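Kinesin-like protein KIF19 (Mus musculus, PDB 5GSZ) works as a kinesin-8 motor that moves toward microtubule plus ends and depolymerizes microtubules at ciliary tips, thereby regulating the length of motile cilia. Local coordinates at residues Phe101-Thr106 with Thr317-His322; His221-Val226 with Phe247-Ala252. All coordinates share one frame; numbering follows the deposited sequence.

Contact 1. Residues Phe101-Thr106 with Thr317-His322. With ADP (adenosine-5'-diphosphate), chain B.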
ATOM      1  N   PHE A 101      -0.227   2.138   1.794  1.00 40.76           N
ATOM      2  CA  PHE A 101       0.579   1.198   1.029  1.00 42.05           C
ATOM      3  C   PHE A 101       0.709  -0.124   1.753  1.00 42.92           C
ATOM      4  O   PHE A 101       1.028  -0.156   2.948  1.00 44.54           O
ATOM      5  CB  PHE A 101       2.005   1.691   0.816  1.00 41.04           C
ATOM      6  CG  PHE A 101       2.091   3.005   0.185  1.00 43.41           C
ATOM      7  CD1 PHE A 101       1.946   3.136  -1.191  1.00 45.57           C
ATOM      8  CD2 PHE A 101       2.353   4.123   0.952  1.00 45.20           C
ATOM      9  CE1 PHE A 101       2.048   4.380  -1.802  1.00 46.00           C
ATOM     10  CE2 PHE A 101       2.448   5.371   0.367  1.00 45.52           C
ATOM     11  CZ  PHE A 101       2.298   5.503  -1.015  1.00 47.91           C
ATOM     12  N   ALA A 102       0.541  -1.205   1.004  1.00 35.83           N
ATOM     13  CA  ALA A 102       1.065  -2.508   1.387  1.00 39.70           C
ATOM     14  C   ALA A 102       2.412  -2.689   0.704  1.00 38.45           C
ATOM     15  O   ALA A 102       2.483  -2.710  -0.531  1.00 40.82           O
ATOM     16  CB  ALA A 102       0.107  -3.633   1.002  1.00 38.13           C
ATOM     17  N   TYR A 103       3.469  -2.816   1.499  1.00 39.06           N
ATOM     18  CA  TYR A 103       4.824  -2.941   0.982  1.00 41.34           C
ATOM     19  C   TYR A 103       5.465  -4.232   1.495  1.00 44.48           C
ATOM     20  O   TYR A 103       5.219  -4.674   2.623  1.00 43.22           O
ATOM     21  CB  TYR A 103       5.670  -1.702   1.378  1.00 40.70           C
ATOM     22  CG  TYR A 103       7.163  -1.782   1.099  1.00 45.90           C
ATOM     23  CD1 TYR A 103       8.015  -2.479   1.940  1.00 40.08           C
ATOM     24  CD2 TYR A 103       7.720  -1.137  -0.011  1.00 45.57           C
ATOM     25  CE1 TYR A 103       9.377  -2.540   1.688  1.00 45.10           C
ATOM     26  CE2 TYR A 103       9.075  -1.193  -0.273  1.00 48.83           C
ATOM     27  CZ  TYR A 103       9.907  -1.896   0.580  1.00 51.82           C
ATOM     28  OH  TYR A 103      11.266  -1.943   0.318  1.00 50.26           O
ATOM     29  N   GLY A 104       6.318  -4.822   0.668  1.00 41.92           N
ATOM     30  CA  GLY A 104       7.102  -5.955   1.087  1.00 41.31           C
ATOM     31  C   GLY A 104       7.366  -6.904  -0.057  1.00 41.53           C
ATOM     32  O   GLY A 104       6.813  -6.770  -1.152  1.00 42.75           O
ATOM     33  N   PRO A 105       8.230  -7.883   0.182  1.00 44.36           N
ATOM     34  CA  PRO A 105       8.562  -8.857  -0.865  1.00 43.98           C
ATOM     35  C   PRO A 105       7.365  -9.739  -1.189  1.00 43.49           C
ATOM     36  O   PRO A 105       6.442  -9.891  -0.387  1.00 45.11           O
ATOM     37  CB  PRO A 105       9.693  -9.678  -0.242  1.00 44.04           C
ATOM     38  CG  PRO A 105      10.106  -8.943   0.977  1.00 46.43           C
ATOM     39  CD  PRO A 105       8.929  -8.161   1.443  1.00 41.75           C
ATOM     40  N   THR A 106       7.387 -10.323  -2.386  1.00 39.91           N
ATOM     41  CA  THR A 106       6.316 -11.221  -2.812  1.00 39.33           C
ATOM     42  C   THR A 106       6.095 -12.358  -1.818  1.00 41.12           C
ATOM     43  O   THR A 106       7.042 -12.933  -1.279  1.00 45.62           O
ATOM     44  CB  THR A 106       6.643 -11.795  -4.189  1.00 44.05           C
ATOM     45  OG1 THR A 106       6.754 -10.728  -5.142  1.00 48.76           O
ATOM     46  CG2 THR A 106       5.566 -12.751  -4.649  1.00 40.10           C
ATOM     47  N   THR A 317      -0.288   9.468   5.467  1.00 53.76           N
ATOM     48  CA  THR A 317       0.256   8.314   4.768  1.00 48.12           C
ATOM     49  C   THR A 317       0.482   7.204   5.772  1.00 45.95           C
ATOM     50  O   THR A 317       1.026   7.447   6.849  1.00 49.64           O
ATOM     51  CB  THR A 317       1.569   8.637   4.047  1.00 45.19           C
ATOM     52  OG1 THR A 317       1.342   9.689   3.107  1.00 48.89           O
ATOM     53  CG2 THR A 317       2.095   7.404   3.299  1.00 39.44           C
ATOM     54  N   VAL A 318       0.071   5.994   5.395  1.00 45.54           N
ATOM     55  CA  VAL A 318       0.203   4.792   6.205  1.00 42.95           C
ATOM     56  C   VAL A 318       0.887   3.740   5.351  1.00 42.36           C
ATOM     57  O   VAL A 318       0.332   3.313   4.333  1.00 46.08           O
ATOM     58  CB  VAL A 318      -1.165   4.277   6.678  1.00 46.07           C
ATOM     59  CG1 VAL A 318      -1.006   2.971   7.465  1.00 48.15           C
ATOM     60  CG2 VAL A 318      -1.868   5.331   7.487  1.00 45.44           C
ATOM     61  N   MET A 319       2.077   3.315   5.754  1.00 41.04           N
ATOM     62  CA  MET A 319       2.733   2.189   5.101  1.00 42.21           C
ATOM     63  C   MET A 319       2.639   0.965   5.988  1.00 43.46           C
ATOM     64  O   MET A 319       2.929   1.040   7.185  1.00 45.34           O
ATOM     65  CB  MET A 319       4.201   2.455   4.790  1.00 43.45           C
ATOM     66  CG  MET A 319       4.858   1.203   4.232  1.00 48.25           C
ATOM     67  SD  MET A 319       6.604   1.347   3.840  1.00 59.16           S
ATOM     68  CE  MET A 319       7.264   1.765   5.433  1.00 49.20           C
ATOM     69  N   ILE A 320       2.235  -0.150   5.403  1.00 40.99           N
ATOM     70  CA  ILE A 320       2.223  -1.426   6.095  1.00 41.26           C
ATOM     71  C   ILE A 320       3.267  -2.311   5.428  1.00 43.11           C
ATOM     72  O   ILE A 320       3.036  -2.867   4.344  1.00 37.98           O
ATOM     73  CB  ILE A 320       0.842  -2.079   6.072  1.00 40.80           C
ATOM     74  CG1 ILE A 320      -0.200  -1.123   6.635  1.00 38.68           C
ATOM     75  CG2 ILE A 320       0.868  -3.367   6.867  1.00 41.24           C
ATOM     76  CD1 ILE A 320      -1.560  -1.776   6.780  1.00 39.37           C
ATOM     77  N   ALA A 321       4.424  -2.437   6.077  1.00 41.96           N
ATOM     78  CA  ALA A 321       5.459  -3.359   5.631  1.00 43.67           C
ATOM     79  C   ALA A 321       5.142  -4.789   6.066  1.00 44.93           C
ATOM     80  O   ALA A 321       4.607  -5.022   7.154  1.00 42.90           O
ATOM     81  CB  ALA A 321       6.812  -2.932   6.188  1.00 44.89           C
ATOM     82  N   HIS A 322       5.506  -5.750   5.216  1.00 44.46           N
ATOM     83  CA  HIS A 322       5.223  -7.170   5.419  1.00 44.54           C
ATOM     84  C   HIS A 322       6.499  -7.991   5.346  1.00 40.40           C
ATOM     85  O   HIS A 322       7.327  -7.769   4.459  1.00 48.63           O
ATOM     86  CB  HIS A 322       4.236  -7.678   4.353  1.00 42.72           C
ATOM     87  CG  HIS A 322       2.908  -6.992   4.399  1.00 41.47           C
ATOM     88  ND1 HIS A 322       2.684  -5.760   3.822  1.00 41.73           N
ATOM     89  CD2 HIS A 322       1.739  -7.357   4.976  1.00 39.34           C
ATOM     90  CE1 HIS A 322       1.431  -5.405   4.030  1.00 44.58           C
ATOM     91  NE2 HIS A 322       0.837  -6.354   4.735  1.00 42.80           N
TER
HETATM   92  PB  ADP B 401       1.868 -10.732  -1.551  1.00 40.77           P
HETATM   93  O1B ADP B 401       0.540 -10.091  -1.880  1.00 39.98           O
HETATM   94  O2B ADP B 401       2.731  -9.799  -0.735  1.00 39.31           O
HETATM   95  O3B ADP B 401       2.529 -11.429  -2.710  1.00 40.17           O
HETATM   96  PA  ADP B 401       0.041 -12.623  -0.579  1.00 38.65           P
HETATM   97  O1A ADP B 401      -0.758 -12.057   0.554  1.00 36.55           O
HETATM   98  O2A ADP B 401      -0.458 -12.574  -2.001  1.00 39.03           O
HETATM   99  O3A ADP B 401       1.525 -11.967  -0.566  1.00 43.22           O
HETATM  100  O5' ADP B 401       0.308 -14.189  -0.360  1.00 49.43           O
HETATM  101  C5' ADP B 401       0.627 -14.781   0.887  1.00 45.96           C
HETATM  102  C4' ADP B 401      -0.161 -16.071   0.978  1.00 41.42           C
HETATM  103  O4' ADP B 401      -0.293 -16.363   2.362  1.00 43.84           O
HETATM  104  C3' ADP B 401      -1.559 -15.815   0.482  1.00 42.03           C
HETATM  105  O3' ADP B 401      -2.095 -17.094   0.141  1.00 50.56           O
HETATM  106  C2' ADP B 401      -2.268 -15.234   1.686  1.00 41.22           C
HETATM  107  O2' ADP B 401      -3.647 -15.628   1.709  1.00 47.30           O
HETATM  108  C1' ADP B 401      -1.525 -15.849   2.867  1.00 43.25           C
HETATM  109  N9  ADP B 401      -1.230 -14.854   3.928  1.00 42.83           N
HETATM  110  C8  ADP B 401      -0.482 -13.736   3.795  1.00 43.79           C
HETATM  111  N7  ADP B 401      -0.391 -13.038   4.960  1.00 42.52           N
HETATM  112  C5  ADP B 401      -1.106 -13.725   5.867  1.00 38.65           C
HETATM  113  C6  ADP B 401      -1.442 -13.538   7.283  1.00 39.40           C
HETATM  114  N6  ADP B 401      -0.973 -12.465   7.969  1.00 44.66           N
HETATM  115  N1  ADP B 401      -2.224 -14.476   7.860  1.00 41.33           N
HETATM  116  C2  ADP B 401      -2.674 -15.544   7.184  1.00 41.54           C
HETATM  117  N3  ADP B 401      -2.423 -15.767   5.883  1.00 42.11           N
HETATM  118  C4  ADP B 401      -1.655 -14.911   5.187  1.00 40.16           C

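Contact 2. Residues His221-Val226 with Phe247-Ala252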
ATOM      1  N   HIS A 221       1.400  -3.040  -9.502  1.00 49.55           N
ATOM      2  CA  HIS A 221       0.759  -2.184  -8.505  1.00 43.96           C
ATOM      3  C   HIS A 221      -0.742  -2.251  -8.687  1.00 41.59           C
ATOM      4  O   HIS A 221      -1.237  -2.115  -9.808  1.00 43.10           O
ATOM      5  CB  HIS A 221       1.166  -0.720  -8.639  1.00 44.13           C
ATOM      6  CG  HIS A 221       2.617  -0.444  -8.417  1.00 50.15           C
ATOM      7  ND1 HIS A 221       3.322  -0.957  -7.351  1.00 49.19           N
ATOM      8  CD2 HIS A 221       3.478   0.357  -9.086  1.00 48.08           C
ATOM      9  CE1 HIS A 221       4.566  -0.514  -7.393  1.00 45.82           C
ATOM     10  NE2 HIS A 221       4.686   0.279  -8.440  1.00 49.03           N
ATOM     11  N   ALA A 222      -1.475  -2.418  -7.598  1.00 37.77           N
ATOM     12  CA  ALA A 222      -2.927  -2.316  -7.657  1.00 39.04           C
ATOM     13  C   ALA A 222      -3.354  -1.089  -6.859  1.00 38.36           C
ATOM     14  O   ALA A 222      -3.001  -0.945  -5.687  1.00 36.49           O
ATOM     15  CB  ALA A 222      -3.593  -3.592  -7.147  1.00 37.33           C
ATOM     16  N   VAL A 223      -4.071  -0.180  -7.499  1.00 39.33           N
ATOM     17  CA  VAL A 223      -4.489   1.040  -6.832  1.00 40.23           C
ATOM     18  C   VAL A 223      -6.003   1.062  -6.776  1.00 43.71           C
ATOM     19  O   VAL A 223      -6.678   0.996  -7.814  1.00 42.30           O
ATOM     20  CB  VAL A 223      -3.951   2.304  -7.512  1.00 42.80           C
ATOM     21  CG1 VAL A 223      -4.259   3.493  -6.630  1.00 44.15           C
ATOM     22  CG2 VAL A 223      -2.429   2.194  -7.770  1.00 40.37           C
ATOM     23  N   LEU A 224      -6.530   1.135  -5.566  1.00 39.33           N
ATOM     24  CA  LEU A 224      -7.933   1.418  -5.327  1.00 42.19           C
ATOM     25  C   LEU A 224      -8.032   2.856  -4.806  1.00 45.61           C
ATOM     26  O   LEU A 224      -7.448   3.194  -3.763  1.00 41.23           O
ATOM     27  CB  LEU A 224      -8.519   0.405  -4.339  1.00 40.32           C
ATOM     28  CG  LEU A 224     -10.001   0.613  -4.051  1.00 45.05           C
ATOM     29  CD1 LEU A 224     -10.778   0.252  -5.275  1.00 47.90           C
ATOM     30  CD2 LEU A 224     -10.451  -0.215  -2.869  1.00 46.71           C
ATOM     31  N   GLN A 225      -8.716   3.717  -5.551  1.00 47.29           N
ATOM     32  CA  GLN A 225      -8.923   5.085  -5.104  1.00 48.93           C
ATOM     33  C   GLN A 225     -10.401   5.357  -4.900  1.00 45.06           C
ATOM     34  O   GLN A 225     -11.240   4.906  -5.677  1.00 45.18           O
ATOM     35  CB  GLN A 225      -8.323   6.109  -6.057  1.00 49.01           C
ATOM     36  CG  GLN A 225      -8.426   5.800  -7.515  1.00 58.43           C
ATOM     37  CD  GLN A 225      -8.339   7.082  -8.341  1.00 72.06           C
ATOM     38  OE1 GLN A 225      -8.598   8.191  -7.825  1.00 64.76           O
ATOM     39  NE2 GLN A 225      -7.934   6.948  -9.611  1.00 66.36           N
ATOM     40  N   VAL A 226     -10.698   6.064  -3.817  1.00 43.97           N
ATOM     41  CA  VAL A 226     -12.048   6.433  -3.431  1.00 47.39           C
ATOM     42  C   VAL A 226     -12.088   7.943  -3.286  1.00 44.14           C
ATOM     43  O   VAL A 226     -11.333   8.511  -2.490  1.00 41.08           O
ATOM     44  CB  VAL A 226     -12.475   5.769  -2.114  1.00 45.34           C
ATOM     45  CG1 VAL A 226     -13.932   6.120  -1.799  1.00 42.32           C
ATOM     46  CG2 VAL A 226     -12.258   4.285  -2.180  1.00 40.56           C
ATOM     47  N   PHE A 247      -6.405   6.762  -1.194  1.00 39.23           N
ATOM     48  CA  PHE A 247      -5.709   5.837  -2.078  1.00 42.13           C
ATOM     49  C   PHE A 247      -5.288   4.616  -1.288  1.00 42.39           C
ATOM     50  O   PHE A 247      -4.665   4.751  -0.230  1.00 42.46           O
ATOM     51  CB  PHE A 247      -4.467   6.465  -2.699  1.00 42.88           C
ATOM     52  CG  PHE A 247      -4.753   7.349  -3.862  1.00 46.66           C
ATOM     53  CD1 PHE A 247      -4.915   6.817  -5.123  1.00 46.75           C
ATOM     54  CD2 PHE A 247      -4.835   8.719  -3.704  1.00 49.29           C
ATOM     55  CE1 PHE A 247      -5.163   7.642  -6.198  1.00 53.67           C
ATOM     56  CE2 PHE A 247      -5.078   9.534  -4.781  1.00 49.18           C
ATOM     57  CZ  PHE A 247      -5.242   8.996  -6.021  1.00 49.19           C
ATOM     58  N   MET A 248      -5.613   3.431  -1.809  1.00 41.25           N
ATOM     59  CA  MET A 248      -5.295   2.171  -1.140  1.00 44.63           C
ATOM     60  C   MET A 248      -4.523   1.295  -2.116  1.00 42.84           C
ATOM     61  O   MET A 248      -5.074   0.838  -3.126  1.00 42.31           O
ATOM     62  CB  MET A 248      -6.558   1.481  -0.625  1.00 40.12           C
ATOM     63  CG  MET A 248      -7.139   2.206   0.577  1.00 44.27           C
ATOM     64  SD  MET A 248      -8.601   1.450   1.336  1.00 48.41           S
ATOM     65  CE  MET A 248      -9.825   1.732   0.064  1.00 41.95           C
ATOM     66  N   ILE A 249      -3.246   1.069  -1.823  1.00 38.39           N
ATOM     67  CA  ILE A 249      -2.313   0.562  -2.815  1.00 36.97           C
ATOM     68  C   ILE A 249      -1.729  -0.766  -2.364  1.00 38.66           C
ATOM     69  O   ILE A 249      -1.233  -0.890  -1.237  1.00 36.73           O
ATOM     70  CB  ILE A 249      -1.210   1.584  -3.109  1.00 37.67           C
ATOM     71  CG1 ILE A 249      -1.863   2.859  -3.647  1.00 39.68           C
ATOM     72  CG2 ILE A 249      -0.208   0.991  -4.106  1.00 35.78           C
ATOM     73  CD1 ILE A 249      -0.988   4.083  -3.554  1.00 41.50           C
ATOM     74  N   ASP A 250      -1.811  -1.755  -3.261  1.00 40.91           N
ATOM     75  CA  ASP A 250      -1.122  -3.035  -3.182  1.00 37.06           C
ATOM     76  C   ASP A 250       0.092  -2.951  -4.106  1.00 35.97           C
ATOM     77  O   ASP A 250      -0.034  -3.123  -5.318  1.00 40.81           O
ATOM     78  CB  ASP A 250      -2.068  -4.153  -3.598  1.00 38.47           C
ATOM     79  CG  ASP A 250      -1.475  -5.544  -3.378  1.00 43.47           C
ATOM     80  OD1 ASP A 250      -0.492  -5.677  -2.618  1.00 40.18           O
ATOM     81  OD2 ASP A 250      -2.002  -6.511  -3.968  1.00 45.53           O
ATOM     82  N   LEU A 251       1.266  -2.698  -3.536  1.00 35.05           N
ATOM     83  CA  LEU A 251       2.441  -2.375  -4.337  1.00 39.68           C
ATOM     84  C   LEU A 251       2.980  -3.596  -5.078  1.00 45.81           C
ATOM     85  O   LEU A 251       2.589  -4.744  -4.842  1.00 48.31           O
ATOM     86  CB  LEU A 251       3.567  -1.808  -3.474  1.00 34.67           C
ATOM     87  CG  LEU A 251       3.421  -0.401  -2.923  1.00 37.00           C
ATOM     88  CD1 LEU A 251       4.589  -0.036  -2.039  1.00 37.08           C
ATOM     89  CD2 LEU A 251       3.321   0.553  -4.070  1.00 42.19           C
ATOM     90  N   ALA A 252       3.915  -3.324  -5.982  1.00 45.47           N
ATOM     91  CA  ALA A 252       4.752  -4.377  -6.518  1.00 47.66           C
ATOM     92  C   ALA A 252       5.656  -4.921  -5.413  1.00 44.45           C
ATOM     93  O   ALA A 252       5.834  -4.304  -4.358  1.00 45.03           O
ATOM     94  CB  ALA A 252       5.568  -3.860  -7.704  1.00 48.94           C
TER

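Contact 1. Residues Phe101-Thr106 with Thr317-His322
Y103 O receives two N-H groups from H322: the ring atom H322 ND1 at 3.0 Å, with 158° at the hydrogen, and the backbone H322 N in a weak, bent bond. The oxygen lies in the plane of the imidazole, but ND1 stands well out of the carbonyl plane. CG of H322 sits beside its own backbone N (chi1 -62°), which folds the ring back over the neighbouring strand and puts CE1 3.7 Å from A102 CB. The parallel ladder continues toward F101: Y103 N meets I320 O at 2.9 Å, almost straight at 179°, and I320 N meets F101 O at 2.7 Å. These are central strands of the kinesin motor domain, and G104 starts the P-loop that leaves strand 97-103 toward ADP. On the face carrying F101, Y103 and M319, M319 SD approaches the Y103 ring obliquely, 4.8 Å from its centroid, in a Met-aromatic contact. T317 CG2 touches the edge of the F101 ring, 3.6 Å from CE2. Farther out, NE2 of H322 is hydrogen-bonded to T113 of helix 110-114, so the ring ties strand to helix. An alanine in place of H322 would probably leave T113 without this partner and Y103 O without the straighter of its two bonds from H322. Y339 of helix 330-340 stacks on Y103, and K110 NZ bonds G104 O.

Contact 2. Residues His221-Val226 with Phe247-Ala252
L224 O is approached by two donors from the opposing strand, M248 N in a 2.7 Å hydrogen bond and F247 CA in a longer C-H...O contact. A222 O repeats the pattern, taking D250 N at 2.8 Å and the CA-H of I249. With the return bonds from L224 N to M248 O and from A222 N to D250 O, this defines A222-D250 and L224-M248 as hydrogen-bonded antiparallel pairs. Beyond them H221 ND1 accepts A252 N at 2.8 Å, the donor lying 26° out of the imidazole plane, so a side chain, not a backbone carbonyl, receives the amide of A252.

On one face V223 CG1 reaches the edge of the F247 ring, 3.7 Å from CD1, and also lies beside I249 CG1. Q225 runs alongside the same ring: CB is 3.5 Å from F247 CE1, and the amide plane is turned 26° from the ring plane, while OE1 is hydrogen-bonded to R245. Leucines of helix 302-307 pack on F247 and I249. The other face holds L224 CD2 against M248 CE, 3.6 Å apart; M248 folds at chi3 (-69°), and this methyl also nears V226 CG2. Y124 of helix 123-136 touches L224, M248 and D250.

D250 turns to the nucleotide site, its side chain about 4 Å from the magnesium ion (nearest atoms), with OD2 in a salt bridge to R206 and a hydrogen bond to T111 OG1. The strands form a beta hairpin of the kinesin motor core, whose ends at H221 (closing SSRSH) and D250 (opening DLAGSE) are consistent with the two nucleotide-sensing switch motifs.

The two contacts lie about 11 Å apart, centre to centre, in one mixed eight-stranded sheet, whose order there is 315-323, 97-103, 242-250, 220-232. Contact 1 joins the first two strands and contact 2 the last two. The seam between them closes through probable hydrogen bonds, A102 N to I249 O at 2.9 Å and A102 O to L251 N at 3.2 Å, with F101 packing on I249. Along the chain, both segments of contact 2 fall between those of contact 1, so distant sequence converges on the sheet centre. The P-loop beginning at G104 and the D250 end of strand 242-250 consequently emerge side by side, near ADP and magnesium.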